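Local coordinates for protein endonuclease PI-MtuI (Mycobacterium tuberculosis, PDB 2IMZ) that probably excises itself from the RecA precursor and joins the flanking segments by protein splicing, as the splicing domain of an intein, at residues H73-E78 against R82-L87; L59-G64 against D91-P96; W68-H73 against A146-L151; D10-T15 against L40-V45. The protein carries 1 engineered substitution. One frame throughout, in Å; residues are numbered along the deposited sequence.

All four contacts lie in the all-beta splicing domain. Contacts 1 and 3, 12 Å apart between centres, share H73 and a probable backbone bond from G85 N to P71 O (2.8 Å). Contact 3 probably lies at the splicing site, where T70 and H73 hold the modified Cys1 and H73 faces D150. The D150 side chain is about 7 Å and that of K74 about 6 Å from a bound zinc ion. A salt bridge from R92 NH2 to E78 OE1 (2.5 Å) joins contact 2 to contact 1, 11 Å away. Contact 4, 20 to 22 Å from the others between centres, touches contact 2 (P96 CB to L40 CD1, 3.3 Å) and contact 3 (L151 CD2 to V45 CG1, 4.0 Å).

Contact 1 (H73-E78 against R82-L87); sequences HKVLTE and RAAGEL
This is a short antiparallel beta hairpin, strands 74-77 and 80-83, prolonged by the 3-10 turn 84-86 and buried against strands 92-94 and 164-166. V75 and R82 form the hydrogen-bonded pair: V75 N reaches R82 O at 2.8 Å, and R82 N returns to V75 O at 3.0 Å. K74 and A83 follow as a non-hydrogen-bonded pair. One step further, A84 N donates to H73 O at 2.7 Å, just where the second strand gives way to the turn. With CG1 anti to the backbone N (chi1 177°), V75 keeps CG2 beside that nitrogen and over A84 CB, 4.0 Å away, while V75 CB rests on L87 CD1 at 4.0 Å. V93 and V164 add to this apolar cluster. On the same face, T77 crosses R82 at about a right angle, T77 OG1 lying 3.5 Å from R82 CD. That hydroxyl is engaged by the hairpin's own turn, through G80 O and Y79 N. The other methyl of L87, CD2, sits 3.5 Å above the centre of the R82 guanidinium plane, so an aliphatic methyl lies over one face of the group. K74, on the reverse face, makes a cation-pi contact with F49 of the second subunit. Two short antiparallel strands joined by a two-residue link make this a tight beta hairpin, packed here on the core of the intein splicing domain.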
loop_
_atom_site.group_PDB
_atom_site.type_symbol
_atom_site.label_atom_id
_atom_site.label_comp_id
_atom_site.label_asym_id
_atom_site.label_seq_id
_atom_site.Cartn_x
_atom_site.Cartn_y
_atom_site.Cartn_z
ATOM N N HIS A 73 6.427 -4.364 -6.042
ATOM C CA HIS A 73 5.144 -4.678 -5.429
ATOM C C HIS A 73 5.371 -5.640 -4.265
ATOM O O HIS A 73 6.078 -6.637 -4.408
ATOM C CB HIS A 73 4.196 -5.321 -6.437
ATOM C CG HIS A 73 2.759 -5.237 -6.030
ATOM N ND1 HIS A 73 1.921 -4.239 -6.476
ATOM C CD2 HIS A 73 2.030 -5.983 -5.165
ATOM C CE1 HIS A 73 0.737 -4.369 -5.901
ATOM N NE2 HIS A 73 0.778 -5.420 -5.100
ATOM N N LYS A 74 4.773 -5.340 -3.116
ATOM C CA LYS A 74 4.937 -6.185 -1.935
ATOM C C LYS A 74 4.047 -7.421 -1.939
ATOM O O LYS A 74 2.849 -7.344 -2.220
ATOM C CB LYS A 74 4.673 -5.385 -0.656
ATOM C CG LYS A 74 5.775 -4.406 -0.285
ATOM C CD LYS A 74 5.713 -3.149 -1.120
ATOM C CE LYS A 74 6.685 -2.113 -0.590
ATOM N NZ LYS A 74 6.489 -1.883 0.863
ATOM N N VAL A 75 4.659 -8.557 -1.612
ATOM C CA VAL A 75 3.989 -9.851 -1.562
ATOM C C VAL A 75 4.107 -10.392 -0.141
ATOM O O VAL A 75 5.151 -10.251 0.495
ATOM C CB VAL A 75 4.654 -10.840 -2.548
ATOM C CG1 VAL A 75 4.004 -12.217 -2.449
ATOM C CG2 VAL A 75 4.550 -10.299 -3.967
ATOM N N LEU A 76 3.039 -10.999 0.363
ATOM C CA LEU A 76 3.065 -11.534 1.717
ATOM C C LEU A 76 3.765 -12.883 1.781
ATOM O O LEU A 76 3.474 -13.784 0.994
ATOM C CB LEU A 76 1.646 -11.671 2.273
ATOM C CG LEU A 76 1.566 -12.132 3.736
ATOM C CD1 LEU A 76 2.253 -11.107 4.642
ATOM C CD2 LEU A 76 0.116 -12.305 4.139
ATOM N N THR A 77 4.698 -13.004 2.720
ATOM C CA THR A 77 5.447 -14.241 2.930
ATOM C C THR A 77 5.429 -14.527 4.428
ATOM O O THR A 77 4.995 -13.691 5.219
ATOM C CB THR A 77 6.916 -14.111 2.474
ATOM O OG1 THR A 77 7.632 -13.267 3.387
ATOM C CG2 THR A 77 6.993 -13.514 1.072
ATOM N N GLU A 78 5.903 -15.704 4.818
ATOM C CA GLU A 78 5.928 -16.072 6.228
ATOM C C GLU A 78 6.904 -15.196 7.007
ATOM O O GLU A 78 6.951 -15.240 8.236
ATOM C CB GLU A 78 6.301 -17.548 6.372
ATOM C CG GLU A 78 7.548 -17.937 5.609
ATOM C CD GLU A 78 7.542 -19.393 5.188
ATOM O OE1 GLU A 78 8.443 -19.789 4.421
ATOM O OE2 GLU A 78 6.638 -20.139 5.621
ATOM N N ARG A 82 7.630 -8.668 1.234
ATOM C CA ARG A 82 8.842 -8.716 0.435
ATOM C C ARG A 82 8.528 -8.227 -0.968
ATOM O O ARG A 82 7.453 -8.503 -1.502
ATOM C CB ARG A 82 9.384 -10.148 0.368
ATOM C CG ARG A 82 9.779 -10.727 1.715
ATOM C CD ARG A 82 10.375 -12.112 1.552
ATOM N NE ARG A 82 11.581 -12.074 0.733
ATOM C CZ ARG A 82 12.217 -13.151 0.286
ATOM N NH1 ARG A 82 11.763 -14.364 0.577
ATOM N NH2 ARG A 82 13.305 -13.014 -0.458
ATOM N N ALA A 83 9.466 -7.496 -1.559
ATOM C CA ALA A 83 9.288 -6.981 -2.909
ATOM C C ALA A 83 9.284 -8.160 -3.881
ATOM O O ALA A 83 10.139 -9.041 -3.807
ATOM C CB ALA A 83 10.413 -6.014 -3.254
ATOM N N ALA A 84 8.320 -8.174 -4.794
ATOM C CA ALA A 84 8.206 -9.261 -5.757
ATOM C C ALA A 84 9.529 -9.541 -6.466
ATOM O O ALA A 84 9.897 -10.696 -6.667
ATOM C CB ALA A 84 7.124 -8.935 -6.778
ATOM N N GLY A 85 10.240 -8.477 -6.827
ATOM C CA GLY A 85 11.506 -8.620 -7.530
ATOM C C GLY A 85 12.624 -9.298 -6.759
ATOM O O GLY A 85 13.663 -9.628 -7.338
ATOM N N GLU A 86 12.423 -9.512 -5.463
ATOM C CA GLU A 86 13.433 -10.153 -4.629
ATOM C C GLU A 86 13.140 -11.631 -4.388
ATOM O O GLU A 86 13.972 -12.360 -3.848
ATOM C CB GLU A 86 13.541 -9.419 -3.295
ATOM C CG GLU A 86 14.049 -7.992 -3.443
ATOM C CD GLU A 86 13.943 -7.197 -2.160
ATOM O OE1 GLU A 86 14.464 -7.662 -1.126
ATOM O OE2 GLU A 86 13.340 -6.101 -2.191
ATOM N N LEU A 87 11.955 -12.072 -4.799
ATOM C CA LEU A 87 11.569 -13.465 -4.618
ATOM C C LEU A 87 12.229 -14.370 -5.651
ATOM O O LEU A 87 12.451 -13.976 -6.797
ATOM C CB LEU A 87 10.048 -13.600 -4.692
ATOM C CG LEU A 87 9.326 -12.790 -3.614
ATOM C CD1 LEU A 87 7.825 -12.908 -3.802
ATOM C CD2 LEU A 87 9.738 -13.288 -2.237
#

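Contact 2 (L59-G64 against D91-P96); sequences LRIAGG and DRVAQP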
loop_
_atom_site.group_PDB
_atom_site.type_symbol
_atom_site.label_atom_id
_atom_site.label_comp_id
_atom_site.label_asym_id
_atom_site.label_seq_id
_atom_site.Cartn_x
_atom_site.Cartn_y
_atom_site.Cartn_z
ATOM N N LEU A 59 5.875 -14.366 -11.569
ATOM C CA LEU A 59 6.105 -15.419 -10.594
ATOM C C LEU A 59 5.062 -16.505 -10.791
ATOM O O LEU A 59 3.883 -16.292 -10.496
ATOM C CB LEU A 59 5.996 -14.857 -9.171
ATOM C CG LEU A 59 6.912 -13.675 -8.824
ATOM C CD1 LEU A 59 6.605 -13.185 -7.416
ATOM C CD2 LEU A 59 8.369 -14.101 -8.938
ATOM N N ARG A 60 5.477 -17.657 -11.317
ATOM C CA ARG A 60 4.539 -18.758 -11.497
ATOM C C ARG A 60 4.522 -19.492 -10.169
ATOM O O ARG A 60 5.553 -19.959 -9.689
ATOM C CB ARG A 60 4.971 -19.705 -12.622
ATOM C CG ARG A 60 3.908 -20.760 -12.933
ATOM C CD ARG A 60 4.138 -21.411 -14.292
ATOM N NE ARG A 60 5.423 -22.100 -14.359
ATOM C CZ ARG A 60 5.672 -23.288 -13.818
ATOM N NH1 ARG A 60 4.721 -23.942 -13.164
ATOM N NH2 ARG A 60 6.883 -23.822 -13.928
ATOM N N ILE A 61 3.336 -19.582 -9.582
ATOM C CA ILE A 61 3.148 -20.209 -8.284
ATOM C C ILE A 61 2.777 -21.676 -8.433
ATOM O O ILE A 61 2.221 -22.073 -9.456
ATOM C CB ILE A 61 2.021 -19.476 -7.519
ATOM C CG1 ILE A 61 2.246 -17.961 -7.604
ATOM C CG2 ILE A 61 1.955 -19.951 -6.072
ATOM C CD1 ILE A 61 3.598 -17.483 -7.093
ATOM N N ALA A 62 3.102 -22.487 -7.423
ATOM C CA ALA A 62 2.742 -23.903 -7.468
ATOM C C ALA A 62 1.233 -23.918 -7.698
ATOM O O ALA A 62 0.496 -23.181 -7.045
ATOM C CB ALA A 62 3.090 -24.587 -6.143
ATOM N N GLY A 63 0.775 -24.747 -8.628
ATOM C CA GLY A 63 -0.649 -24.784 -8.924
ATOM C C GLY A 63 -0.878 -24.195 -10.304
ATOM O O GLY A 63 -1.877 -24.486 -10.961
ATOM N N GLY A 64 0.036 -23.334 -10.739
ATOM C CA GLY A 64 -0.086 -22.777 -12.074
ATOM C C GLY A 64 -0.387 -21.308 -12.281
ATOM O O GLY A 64 -0.208 -20.816 -13.395
ATOM N N ASP A 91 10.925 -19.959 -2.953
ATOM C CA ASP A 91 10.436 -19.133 -1.858
ATOM C C ASP A 91 8.942 -19.367 -1.715
ATOM O O ASP A 91 8.253 -19.608 -2.706
ATOM C CB ASP A 91 10.688 -17.649 -2.131
ATOM C CG ASP A 91 12.147 -17.269 -1.999
ATOM O OD1 ASP A 91 12.890 -17.994 -1.302
ATOM O OD2 ASP A 91 12.543 -16.235 -2.577
ATOM N N ARG A 92 8.441 -19.296 -0.486
ATOM C CA ARG A 92 7.023 -19.501 -0.250
ATOM C C ARG A 92 6.281 -18.175 -0.132
ATOM O O ARG A 92 6.815 -17.187 0.386
ATOM C CB ARG A 92 6.807 -20.340 1.017
ATOM C CG ARG A 92 7.343 -21.766 0.901
ATOM C CD ARG A 92 7.008 -22.616 2.123
ATOM N NE ARG A 92 7.737 -22.210 3.322
ATOM C CZ ARG A 92 9.049 -22.354 3.493
ATOM N NH1 ARG A 92 9.795 -22.895 2.540
ATOM N NH2 ARG A 92 9.616 -21.966 4.627
ATOM N N VAL A 93 5.058 -18.153 -0.648
ATOM C CA VAL A 93 4.222 -16.961 -0.586
ATOM C C VAL A 93 2.869 -17.368 -0.028
ATOM O O VAL A 93 2.480 -18.531 -0.118
ATOM C CB VAL A 93 4.029 -16.304 -1.983
ATOM C CG1 VAL A 93 5.376 -15.828 -2.521
ATOM C CG2 VAL A 93 3.378 -17.280 -2.951
ATOM N N ALA A 94 2.162 -16.414 0.567
ATOM C CA ALA A 94 0.849 -16.689 1.145
ATOM C C ALA A 94 -0.183 -16.965 0.056
ATOM O O ALA A 94 -0.383 -16.145 -0.841
ATOM C CB ALA A 94 0.402 -15.507 2.002
ATOM N N GLN A 95 -0.830 -18.124 0.145
ATOM C CA GLN A 95 -1.853 -18.537 -0.819
ATOM C C GLN A 95 -3.036 -19.130 -0.062
ATOM O O GLN A 95 -3.006 -20.293 0.347
ATOM C CB GLN A 95 -1.293 -19.585 -1.787
ATOM C CG GLN A 95 -2.342 -20.163 -2.741
ATOM C CD GLN A 95 -1.812 -21.311 -3.581
ATOM O OE1 GLN A 95 -1.314 -21.112 -4.692
ATOM N NE2 GLN A 95 -1.908 -22.525 -3.047
ATOM N N PRO A 96 -4.092 -18.332 0.145
ATOM C CA PRO A 96 -5.284 -18.795 0.860
ATOM C C PRO A 96 -5.975 -19.964 0.164
ATOM O O PRO A 96 -6.125 -19.969 -1.056
ATOM C CB PRO A 96 -6.160 -17.546 0.901
ATOM C CG PRO A 96 -5.148 -16.440 0.963
ATOM C CD PRO A 96 -4.148 -16.876 -0.076
#
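I61, V93 and Q95 carry this contact, in which strands 54-61 and 92-94 meet almost wholly through side chains. Their backbones stay well apart, 8.4 Å between I61 CA and V93 CA, and no hydrogen bond passes between the segments. Instead, each strand pairs with the long strand 134-153: R60 and A62 bond to the backbone of residues 136-139, and D91 to I137 in the same part. I61 and V93 span the resulting gap by reaching tip to tip, with I61 CD1 4.2 Å from V93 CG2. In I61, chi1 (-47°) sets CG1 beside the backbone N and CG2 anti to it, toward Q95; chi2 (-56°) then carries CD1 toward V93. V164 of strand 164-166 touches both I61 and V93, and V75 and L87 pack on V93, so the pair belongs to a larger aliphatic core. Q95, two residues on from V93, has its chain extended beyond CG and sliding past I61 in the opposite direction, bringing Q95 CD to 4.7 Å from I61 CG2, with the amide also beside the A62 carbonyl. Strand 54-61 ends here in a type II turn from I61 to G64, closed by G64 N to I61 O at 2.8 Å; G63 and G64 both have positive phi values that suit glycine. The I61-V93 packing is thus purely dispersive and buried, whereas the amide of Q95 lies at the more exposed end, and the cohesion of the pair probably rests on shape and exclusion of water, with no directional bond between the segments.

Contact 3 (W68-H73 against A146-L151); sequences WATPDH and ARTFDL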
loop_
_atom_site.group_PDB
_atom_site.type_symbol
_atom_site.label_atom_id
_atom_site.label_comp_id
_atom_site.label_asym_id
_atom_site.label_seq_id
_atom_site.Cartn_x
_atom_site.Cartn_y
_atom_site.Cartn_z
ATOM N N TRP A 68 1.956 -11.347 -12.289
ATOM C CA TRP A 68 2.782 -10.383 -13.012
ATOM C C TRP A 68 2.657 -9.065 -12.254
ATOM O O TRP A 68 1.575 -8.483 -12.179
ATOM C CB TRP A 68 2.288 -10.191 -14.447
ATOM C CG TRP A 68 2.581 -11.354 -15.357
ATOM C CD1 TRP A 68 1.714 -12.330 -15.748
ATOM C CD2 TRP A 68 3.826 -11.642 -15.996
ATOM N NE1 TRP A 68 2.344 -13.212 -16.599
ATOM C CE2 TRP A 68 3.642 -12.812 -16.767
ATOM C CE3 TRP A 68 5.085 -11.026 -15.994
ATOM C CZ2 TRP A 68 4.672 -13.377 -17.530
ATOM C CZ3 TRP A 68 6.108 -11.589 -16.752
ATOM C CH2 TRP A 68 5.892 -12.753 -17.509
ATOM N N ALA A 69 3.760 -8.599 -11.682
ATOM C CA ALA A 69 3.732 -7.362 -10.914
ATOM C C ALA A 69 5.044 -6.612 -11.050
ATOM O O ALA A 69 6.049 -7.176 -11.477
ATOM C CB ALA A 69 3.472 -7.682 -9.444
ATOM N N THR A 70 5.026 -5.332 -10.696
ATOM C CA THR A 70 6.237 -4.531 -10.748
ATOM C C THR A 70 7.165 -5.126 -9.699
ATOM O O THR A 70 6.708 -5.639 -8.676
ATOM C CB THR A 70 5.948 -3.061 -10.405
ATOM O OG1 THR A 70 5.287 -2.987 -9.136
ATOM C CG2 THR A 70 5.069 -2.431 -11.479
ATOM N N PRO A 71 8.482 -5.081 -9.937
ATOM C CA PRO A 71 9.413 -5.647 -8.956
ATOM C C PRO A 71 9.304 -5.080 -7.540
ATOM O O PRO A 71 9.716 -5.728 -6.577
ATOM C CB PRO A 71 10.785 -5.399 -9.592
ATOM C CG PRO A 71 10.550 -4.232 -10.508
ATOM C CD PRO A 71 9.199 -4.528 -11.097
ATOM N N ASP A 72 8.736 -3.885 -7.404
ATOM C CA ASP A 72 8.611 -3.274 -6.086
ATOM C C ASP A 72 7.277 -3.564 -5.406
ATOM O O ASP A 72 7.019 -3.072 -4.309
ATOM C CB ASP A 72 8.826 -1.759 -6.182
ATOM C CG ASP A 72 7.700 -1.051 -6.903
ATOM O OD1 ASP A 72 7.163 -1.617 -7.876
ATOM O OD2 ASP A 72 7.364 0.081 -6.505
ATOM N N HIS A 73 6.427 -4.364 -6.042
ATOM C CA HIS A 73 5.144 -4.678 -5.429
ATOM C C HIS A 73 5.371 -5.640 -4.265
ATOM O O HIS A 73 6.078 -6.637 -4.408
ATOM C CB HIS A 73 4.196 -5.321 -6.437
ATOM C CG HIS A 73 2.759 -5.237 -6.030
ATOM N ND1 HIS A 73 1.921 -4.239 -6.476
ATOM C CD2 HIS A 73 2.030 -5.983 -5.165
ATOM C CE1 HIS A 73 0.737 -4.369 -5.901
ATOM N NE2 HIS A 73 0.778 -5.420 -5.100
ATOM N N ALA A 146 4.005 -3.829 -19.522
ATOM C CA ALA A 146 2.578 -4.104 -19.444
ATOM C C ALA A 146 1.837 -2.982 -18.735
ATOM O O ALA A 146 2.407 -2.290 -17.891
ATOM C CB ALA A 146 2.344 -5.417 -18.701
ATOM N N ARG A 147 0.570 -2.798 -19.087
ATOM C CA ARG A 147 -0.237 -1.787 -18.420
ATOM C C ARG A 147 -0.406 -2.335 -17.016
ATOM O O ARG A 147 -0.572 -3.545 -16.841
ATOM C CB ARG A 147 -1.609 -1.650 -19.077
ATOM C CG ARG A 147 -1.579 -1.179 -20.516
ATOM C CD ARG A 147 -2.928 -0.607 -20.890
ATOM N NE ARG A 147 -4.007 -1.566 -20.675
ATOM C CZ ARG A 147 -5.293 -1.238 -20.612
ATOM N NH1 ARG A 147 -5.663 0.028 -20.743
ATOM N NH2 ARG A 147 -6.211 -2.176 -20.420
ATOM N N THR A 148 -0.364 -1.461 -16.018
ATOM C CA THR A 148 -0.494 -1.901 -14.638
ATOM C C THR A 148 -1.604 -1.176 -13.895
ATOM O O THR A 148 -2.048 -0.099 -14.306
ATOM C CB THR A 148 0.841 -1.733 -13.883
ATOM O OG1 THR A 148 1.211 -0.350 -13.858
ATOM C CG2 THR A 148 1.935 -2.531 -14.575
ATOM N N PHE A 149 -2.050 -1.779 -12.797
ATOM C CA PHE A 149 -3.143 -1.236 -12.008
ATOM C C PHE A 149 -2.963 -1.496 -10.523
ATOM O O PHE A 149 -2.093 -2.265 -10.112
ATOM C CB PHE A 149 -4.467 -1.862 -12.457
ATOM C CG PHE A 149 -4.684 -1.812 -13.940
ATOM C CD1 PHE A 149 -4.068 -2.736 -14.778
ATOM C CD2 PHE A 149 -5.462 -0.809 -14.504
ATOM C CE1 PHE A 149 -4.219 -2.661 -16.160
ATOM C CE2 PHE A 149 -5.621 -0.724 -15.881
ATOM C CZ PHE A 149 -4.997 -1.651 -16.714
ATOM N N ASP A 150 -3.819 -0.869 -9.726
ATOM C CA ASP A 150 -3.773 -1.019 -8.280
ATOM C C ASP A 150 -5.190 -0.850 -7.729
ATOM O O ASP A 150 -6.037 -0.223 -8.366
ATOM C CB ASP A 150 -2.834 0.037 -7.689
ATOM C CG ASP A 150 -2.280 -0.358 -6.339
ATOM O OD1 ASP A 150 -1.806 -1.507 -6.201
ATOM O OD2 ASP A 150 -2.300 0.490 -5.419
ATOM N N LEU A 151 -5.442 -1.421 -6.556
ATOM C CA LEU A 151 -6.756 -1.330 -5.922
ATOM C C LEU A 151 -6.609 -1.049 -4.434
ATOM O O LEU A 151 -5.641 -1.485 -3.814
ATOM C CB LEU A 151 -7.518 -2.650 -6.081
ATOM C CG LEU A 151 -7.824 -3.168 -7.488
ATOM C CD1 LEU A 151 -8.360 -4.600 -7.407
ATOM C CD2 LEU A 151 -8.838 -2.247 -8.162
#
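Residues 146-151, within the long strand 134-153, run past the end of strand 66-69, where T70 to H73 form a type I turn closed by H73 N to T70 O at 2.9 Å. The two backbones never pair, the nearest alpha carbons, of H73 and D150, being 10.1 Å apart. Side chains bridge the interval at two points. T70 CG2 loosely faces T148 CG2 at 4.4 Å, while T148 OG1 is bonded to G52 O. At the second, a carboxylate oxygen meets a ring edge without a hydrogen bond: D150 OD1 lies in the plane of the H73 ring, 3.8 Å from H73 CE1, with ring and carboxylate turned 75° apart. T70 to H73 make up the TxxH motif of intein block B, and T70 OG1 and H73 ND1 both hydrogen-bond to the nitrogen of the modified Cys1. D150 is probably the conserved aspartate of block F. T70 OG1 also donates to D72 OD1 at 2.6 Å, fixing the hydroxyl's rotation. H73 places CG anti to its backbone N (chi1 -160°), carrying the ring toward strand 134-153. D150 OD2 makes a salt bridge with K74 of the second subunit, and the D150 side chain lies about 7 Å from a bound zinc ion.

Contact 4 (D10-T15 against L40-V45); sequences DPVTGT and LHARPV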
loop_
_atom_site.group_PDB
_atom_site.type_symbol
_atom_site.label_atom_id
_atom_site.label_comp_id
_atom_site.label_asym_id
_atom_site.label_seq_id
_atom_site.Cartn_x
_atom_site.Cartn_y
_atom_site.Cartn_z
ATOM N N ASP A 10 -13.292 -12.735 -6.027
ATOM C CA ASP A 10 -14.274 -12.088 -5.154
ATOM C C ASP A 10 -14.905 -13.255 -4.392
ATOM O O ASP A 10 -15.700 -14.008 -4.951
ATOM C CB ASP A 10 -15.345 -11.363 -5.976
ATOM C CG ASP A 10 -16.392 -10.690 -5.100
ATOM O OD1 ASP A 10 -16.721 -11.254 -4.038
ATOM O OD2 ASP A 10 -16.897 -9.609 -5.476
ATOM N N PRO A 11 -14.546 -13.421 -3.108
ATOM C CA PRO A 11 -15.064 -14.506 -2.269
ATOM C C PRO A 11 -16.558 -14.479 -1.984
ATOM O O PRO A 11 -17.135 -15.496 -1.590
ATOM C CB PRO A 11 -14.234 -14.374 -0.999
ATOM C CG PRO A 11 -14.051 -12.895 -0.895
ATOM C CD PRO A 11 -13.680 -12.526 -2.317
ATOM N N VAL A 12 -17.180 -13.325 -2.183
ATOM C CA VAL A 12 -18.610 -13.188 -1.933
ATOM C C VAL A 12 -19.449 -13.762 -3.073
ATOM O O VAL A 12 -20.393 -14.521 -2.842
ATOM C CB VAL A 12 -18.989 -11.714 -1.727
ATOM C CG1 VAL A 12 -20.499 -11.585 -1.516
ATOM C CG2 VAL A 12 -18.238 -11.155 -0.536
ATOM N N THR A 13 -19.097 -13.398 -4.300
ATOM C CA THR A 13 -19.811 -13.862 -5.482
ATOM C C THR A 13 -19.200 -15.128 -6.068
ATOM O O THR A 13 -19.877 -15.886 -6.766
ATOM C CB THR A 13 -19.811 -12.793 -6.582
ATOM O OG1 THR A 13 -18.459 -12.514 -6.971
ATOM C CG2 THR A 13 -20.460 -11.513 -6.084
ATOM N N GLY A 14 -17.918 -15.342 -5.791
ATOM C CA GLY A 14 -17.225 -16.504 -6.318
ATOM C C GLY A 14 -16.655 -16.220 -7.697
ATOM O O GLY A 14 -16.040 -17.086 -8.319
ATOM N N THR A 15 -16.862 -14.994 -8.169
ATOM C CA THR A 15 -16.395 -14.557 -9.483
ATOM C C THR A 15 -14.933 -14.121 -9.484
ATOM O O THR A 15 -14.446 -13.549 -8.509
ATOM C CB THR A 15 -17.240 -13.363 -9.994
ATOM O OG1 THR A 15 -18.605 -13.773 -10.144
ATOM C CG2 THR A 15 -16.714 -12.854 -11.331
ATOM N N LEU A 40 -8.483 -14.443 7.210
ATOM C CA LEU A 40 -8.971 -13.856 5.966
ATOM C C LEU A 40 -10.404 -13.356 6.066
ATOM O O LEU A 40 -11.250 -13.970 6.719
ATOM C CB LEU A 40 -8.840 -14.882 4.843
ATOM C CG LEU A 40 -7.390 -15.356 4.733
ATOM C CD1 LEU A 40 -7.297 -16.574 3.857
ATOM C CD2 LEU A 40 -6.531 -14.216 4.196
ATOM N N HIS A 41 -10.668 -12.234 5.406
ATOM C CA HIS A 41 -11.988 -11.613 5.434
ATOM C C HIS A 41 -12.373 -11.019 4.092
ATOM O O HIS A 41 -11.514 -10.623 3.306
ATOM C CB HIS A 41 -12.017 -10.486 6.469
ATOM C CG HIS A 41 -11.537 -10.893 7.824
ATOM N ND1 HIS A 41 -10.210 -11.141 8.102
ATOM C CD2 HIS A 41 -12.210 -11.109 8.979
ATOM C CE1 HIS A 41 -10.086 -11.491 9.369
ATOM N NE2 HIS A 41 -11.285 -11.480 9.923
ATOM N N ALA A 42 -13.673 -10.943 3.837
ATOM C CA ALA A 42 -14.148 -10.346 2.600
ATOM C C ALA A 42 -14.179 -8.838 2.829
ATOM O O ALA A 42 -14.809 -8.358 3.769
ATOM C CB ALA A 42 -15.545 -10.855 2.264
ATOM N N ARG A 43 -13.489 -8.092 1.979
ATOM C CA ARG A 43 -13.460 -6.643 2.105
ATOM C C ARG A 43 -13.677 -6.021 0.731
ATOM O O ARG A 43 -13.199 -6.535 -0.280
ATOM C CB ARG A 43 -12.125 -6.187 2.711
ATOM C CG ARG A 43 -11.991 -6.464 4.214
ATOM C CD ARG A 43 -12.968 -5.602 5.022
ATOM N NE ARG A 43 -12.830 -5.773 6.468
ATOM C CZ ARG A 43 -13.368 -6.769 7.171
ATOM N NH1 ARG A 43 -14.092 -7.703 6.568
ATOM N NH2 ARG A 43 -13.193 -6.823 8.486
ATOM N N PRO A 44 -14.415 -4.905 0.677
ATOM C CA PRO A 44 -14.703 -4.217 -0.581
ATOM C C PRO A 44 -13.606 -3.300 -1.112
ATOM O O PRO A 44 -12.854 -2.696 -0.344
ATOM C CB PRO A 44 -15.975 -3.443 -0.251
ATOM C CG PRO A 44 -15.727 -3.025 1.156
ATOM C CD PRO A 44 -15.169 -4.292 1.790
ATOM N N VAL A 45 -13.520 -3.214 -2.435
ATOM C CA VAL A 45 -12.562 -2.338 -3.091
ATOM C C VAL A 45 -13.202 -0.954 -3.010
ATOM O O VAL A 45 -14.385 -0.803 -3.319
ATOM C CB VAL A 45 -12.367 -2.734 -4.569
ATOM C CG1 VAL A 45 -11.501 -1.702 -5.287
ATOM C CG2 VAL A 45 -11.713 -4.113 -4.643
#
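D10 OD1 grips two backbone nitrogens and so shapes the turn whose P11 and V12 touch A42. V12 N meets it head-on to the C-O bond at 2.8 Å, an Asx turn. T13 N comes from above the carboxylate plane, 65° out of it, at 3.2 Å. The other oxygen, D10 OD2, is bonded to H30 N. Backbone bonds close the loop, G14 N to D10 O at 2.7 Å and D10 N to T15 O at 2.9 Å, with G14 and T15 both facing D10 in a G1 beta bulge. T13 OG1 adds an ST turn by accepting T15 N. What this bonded turn offers across the contact is apolar. P11 CG stands 4.0 Å from A42 CB and V12 CG2 3.9 Å; with CG1 anti to its backbone N (chi1 178°), V12 has CG2 anti to the carbonyl carbon, where it meets A42. On the strand side, R43 NH1 reaches back to A42 O while R43 NE is salt-bridged to E155. The turn links strands 7-9 and 16-18; P11 and V12 also touch V32 and H30 of strand 30-34, antiparallel neighbour of strand 40-52, so it lies over one face of this pair at the surface.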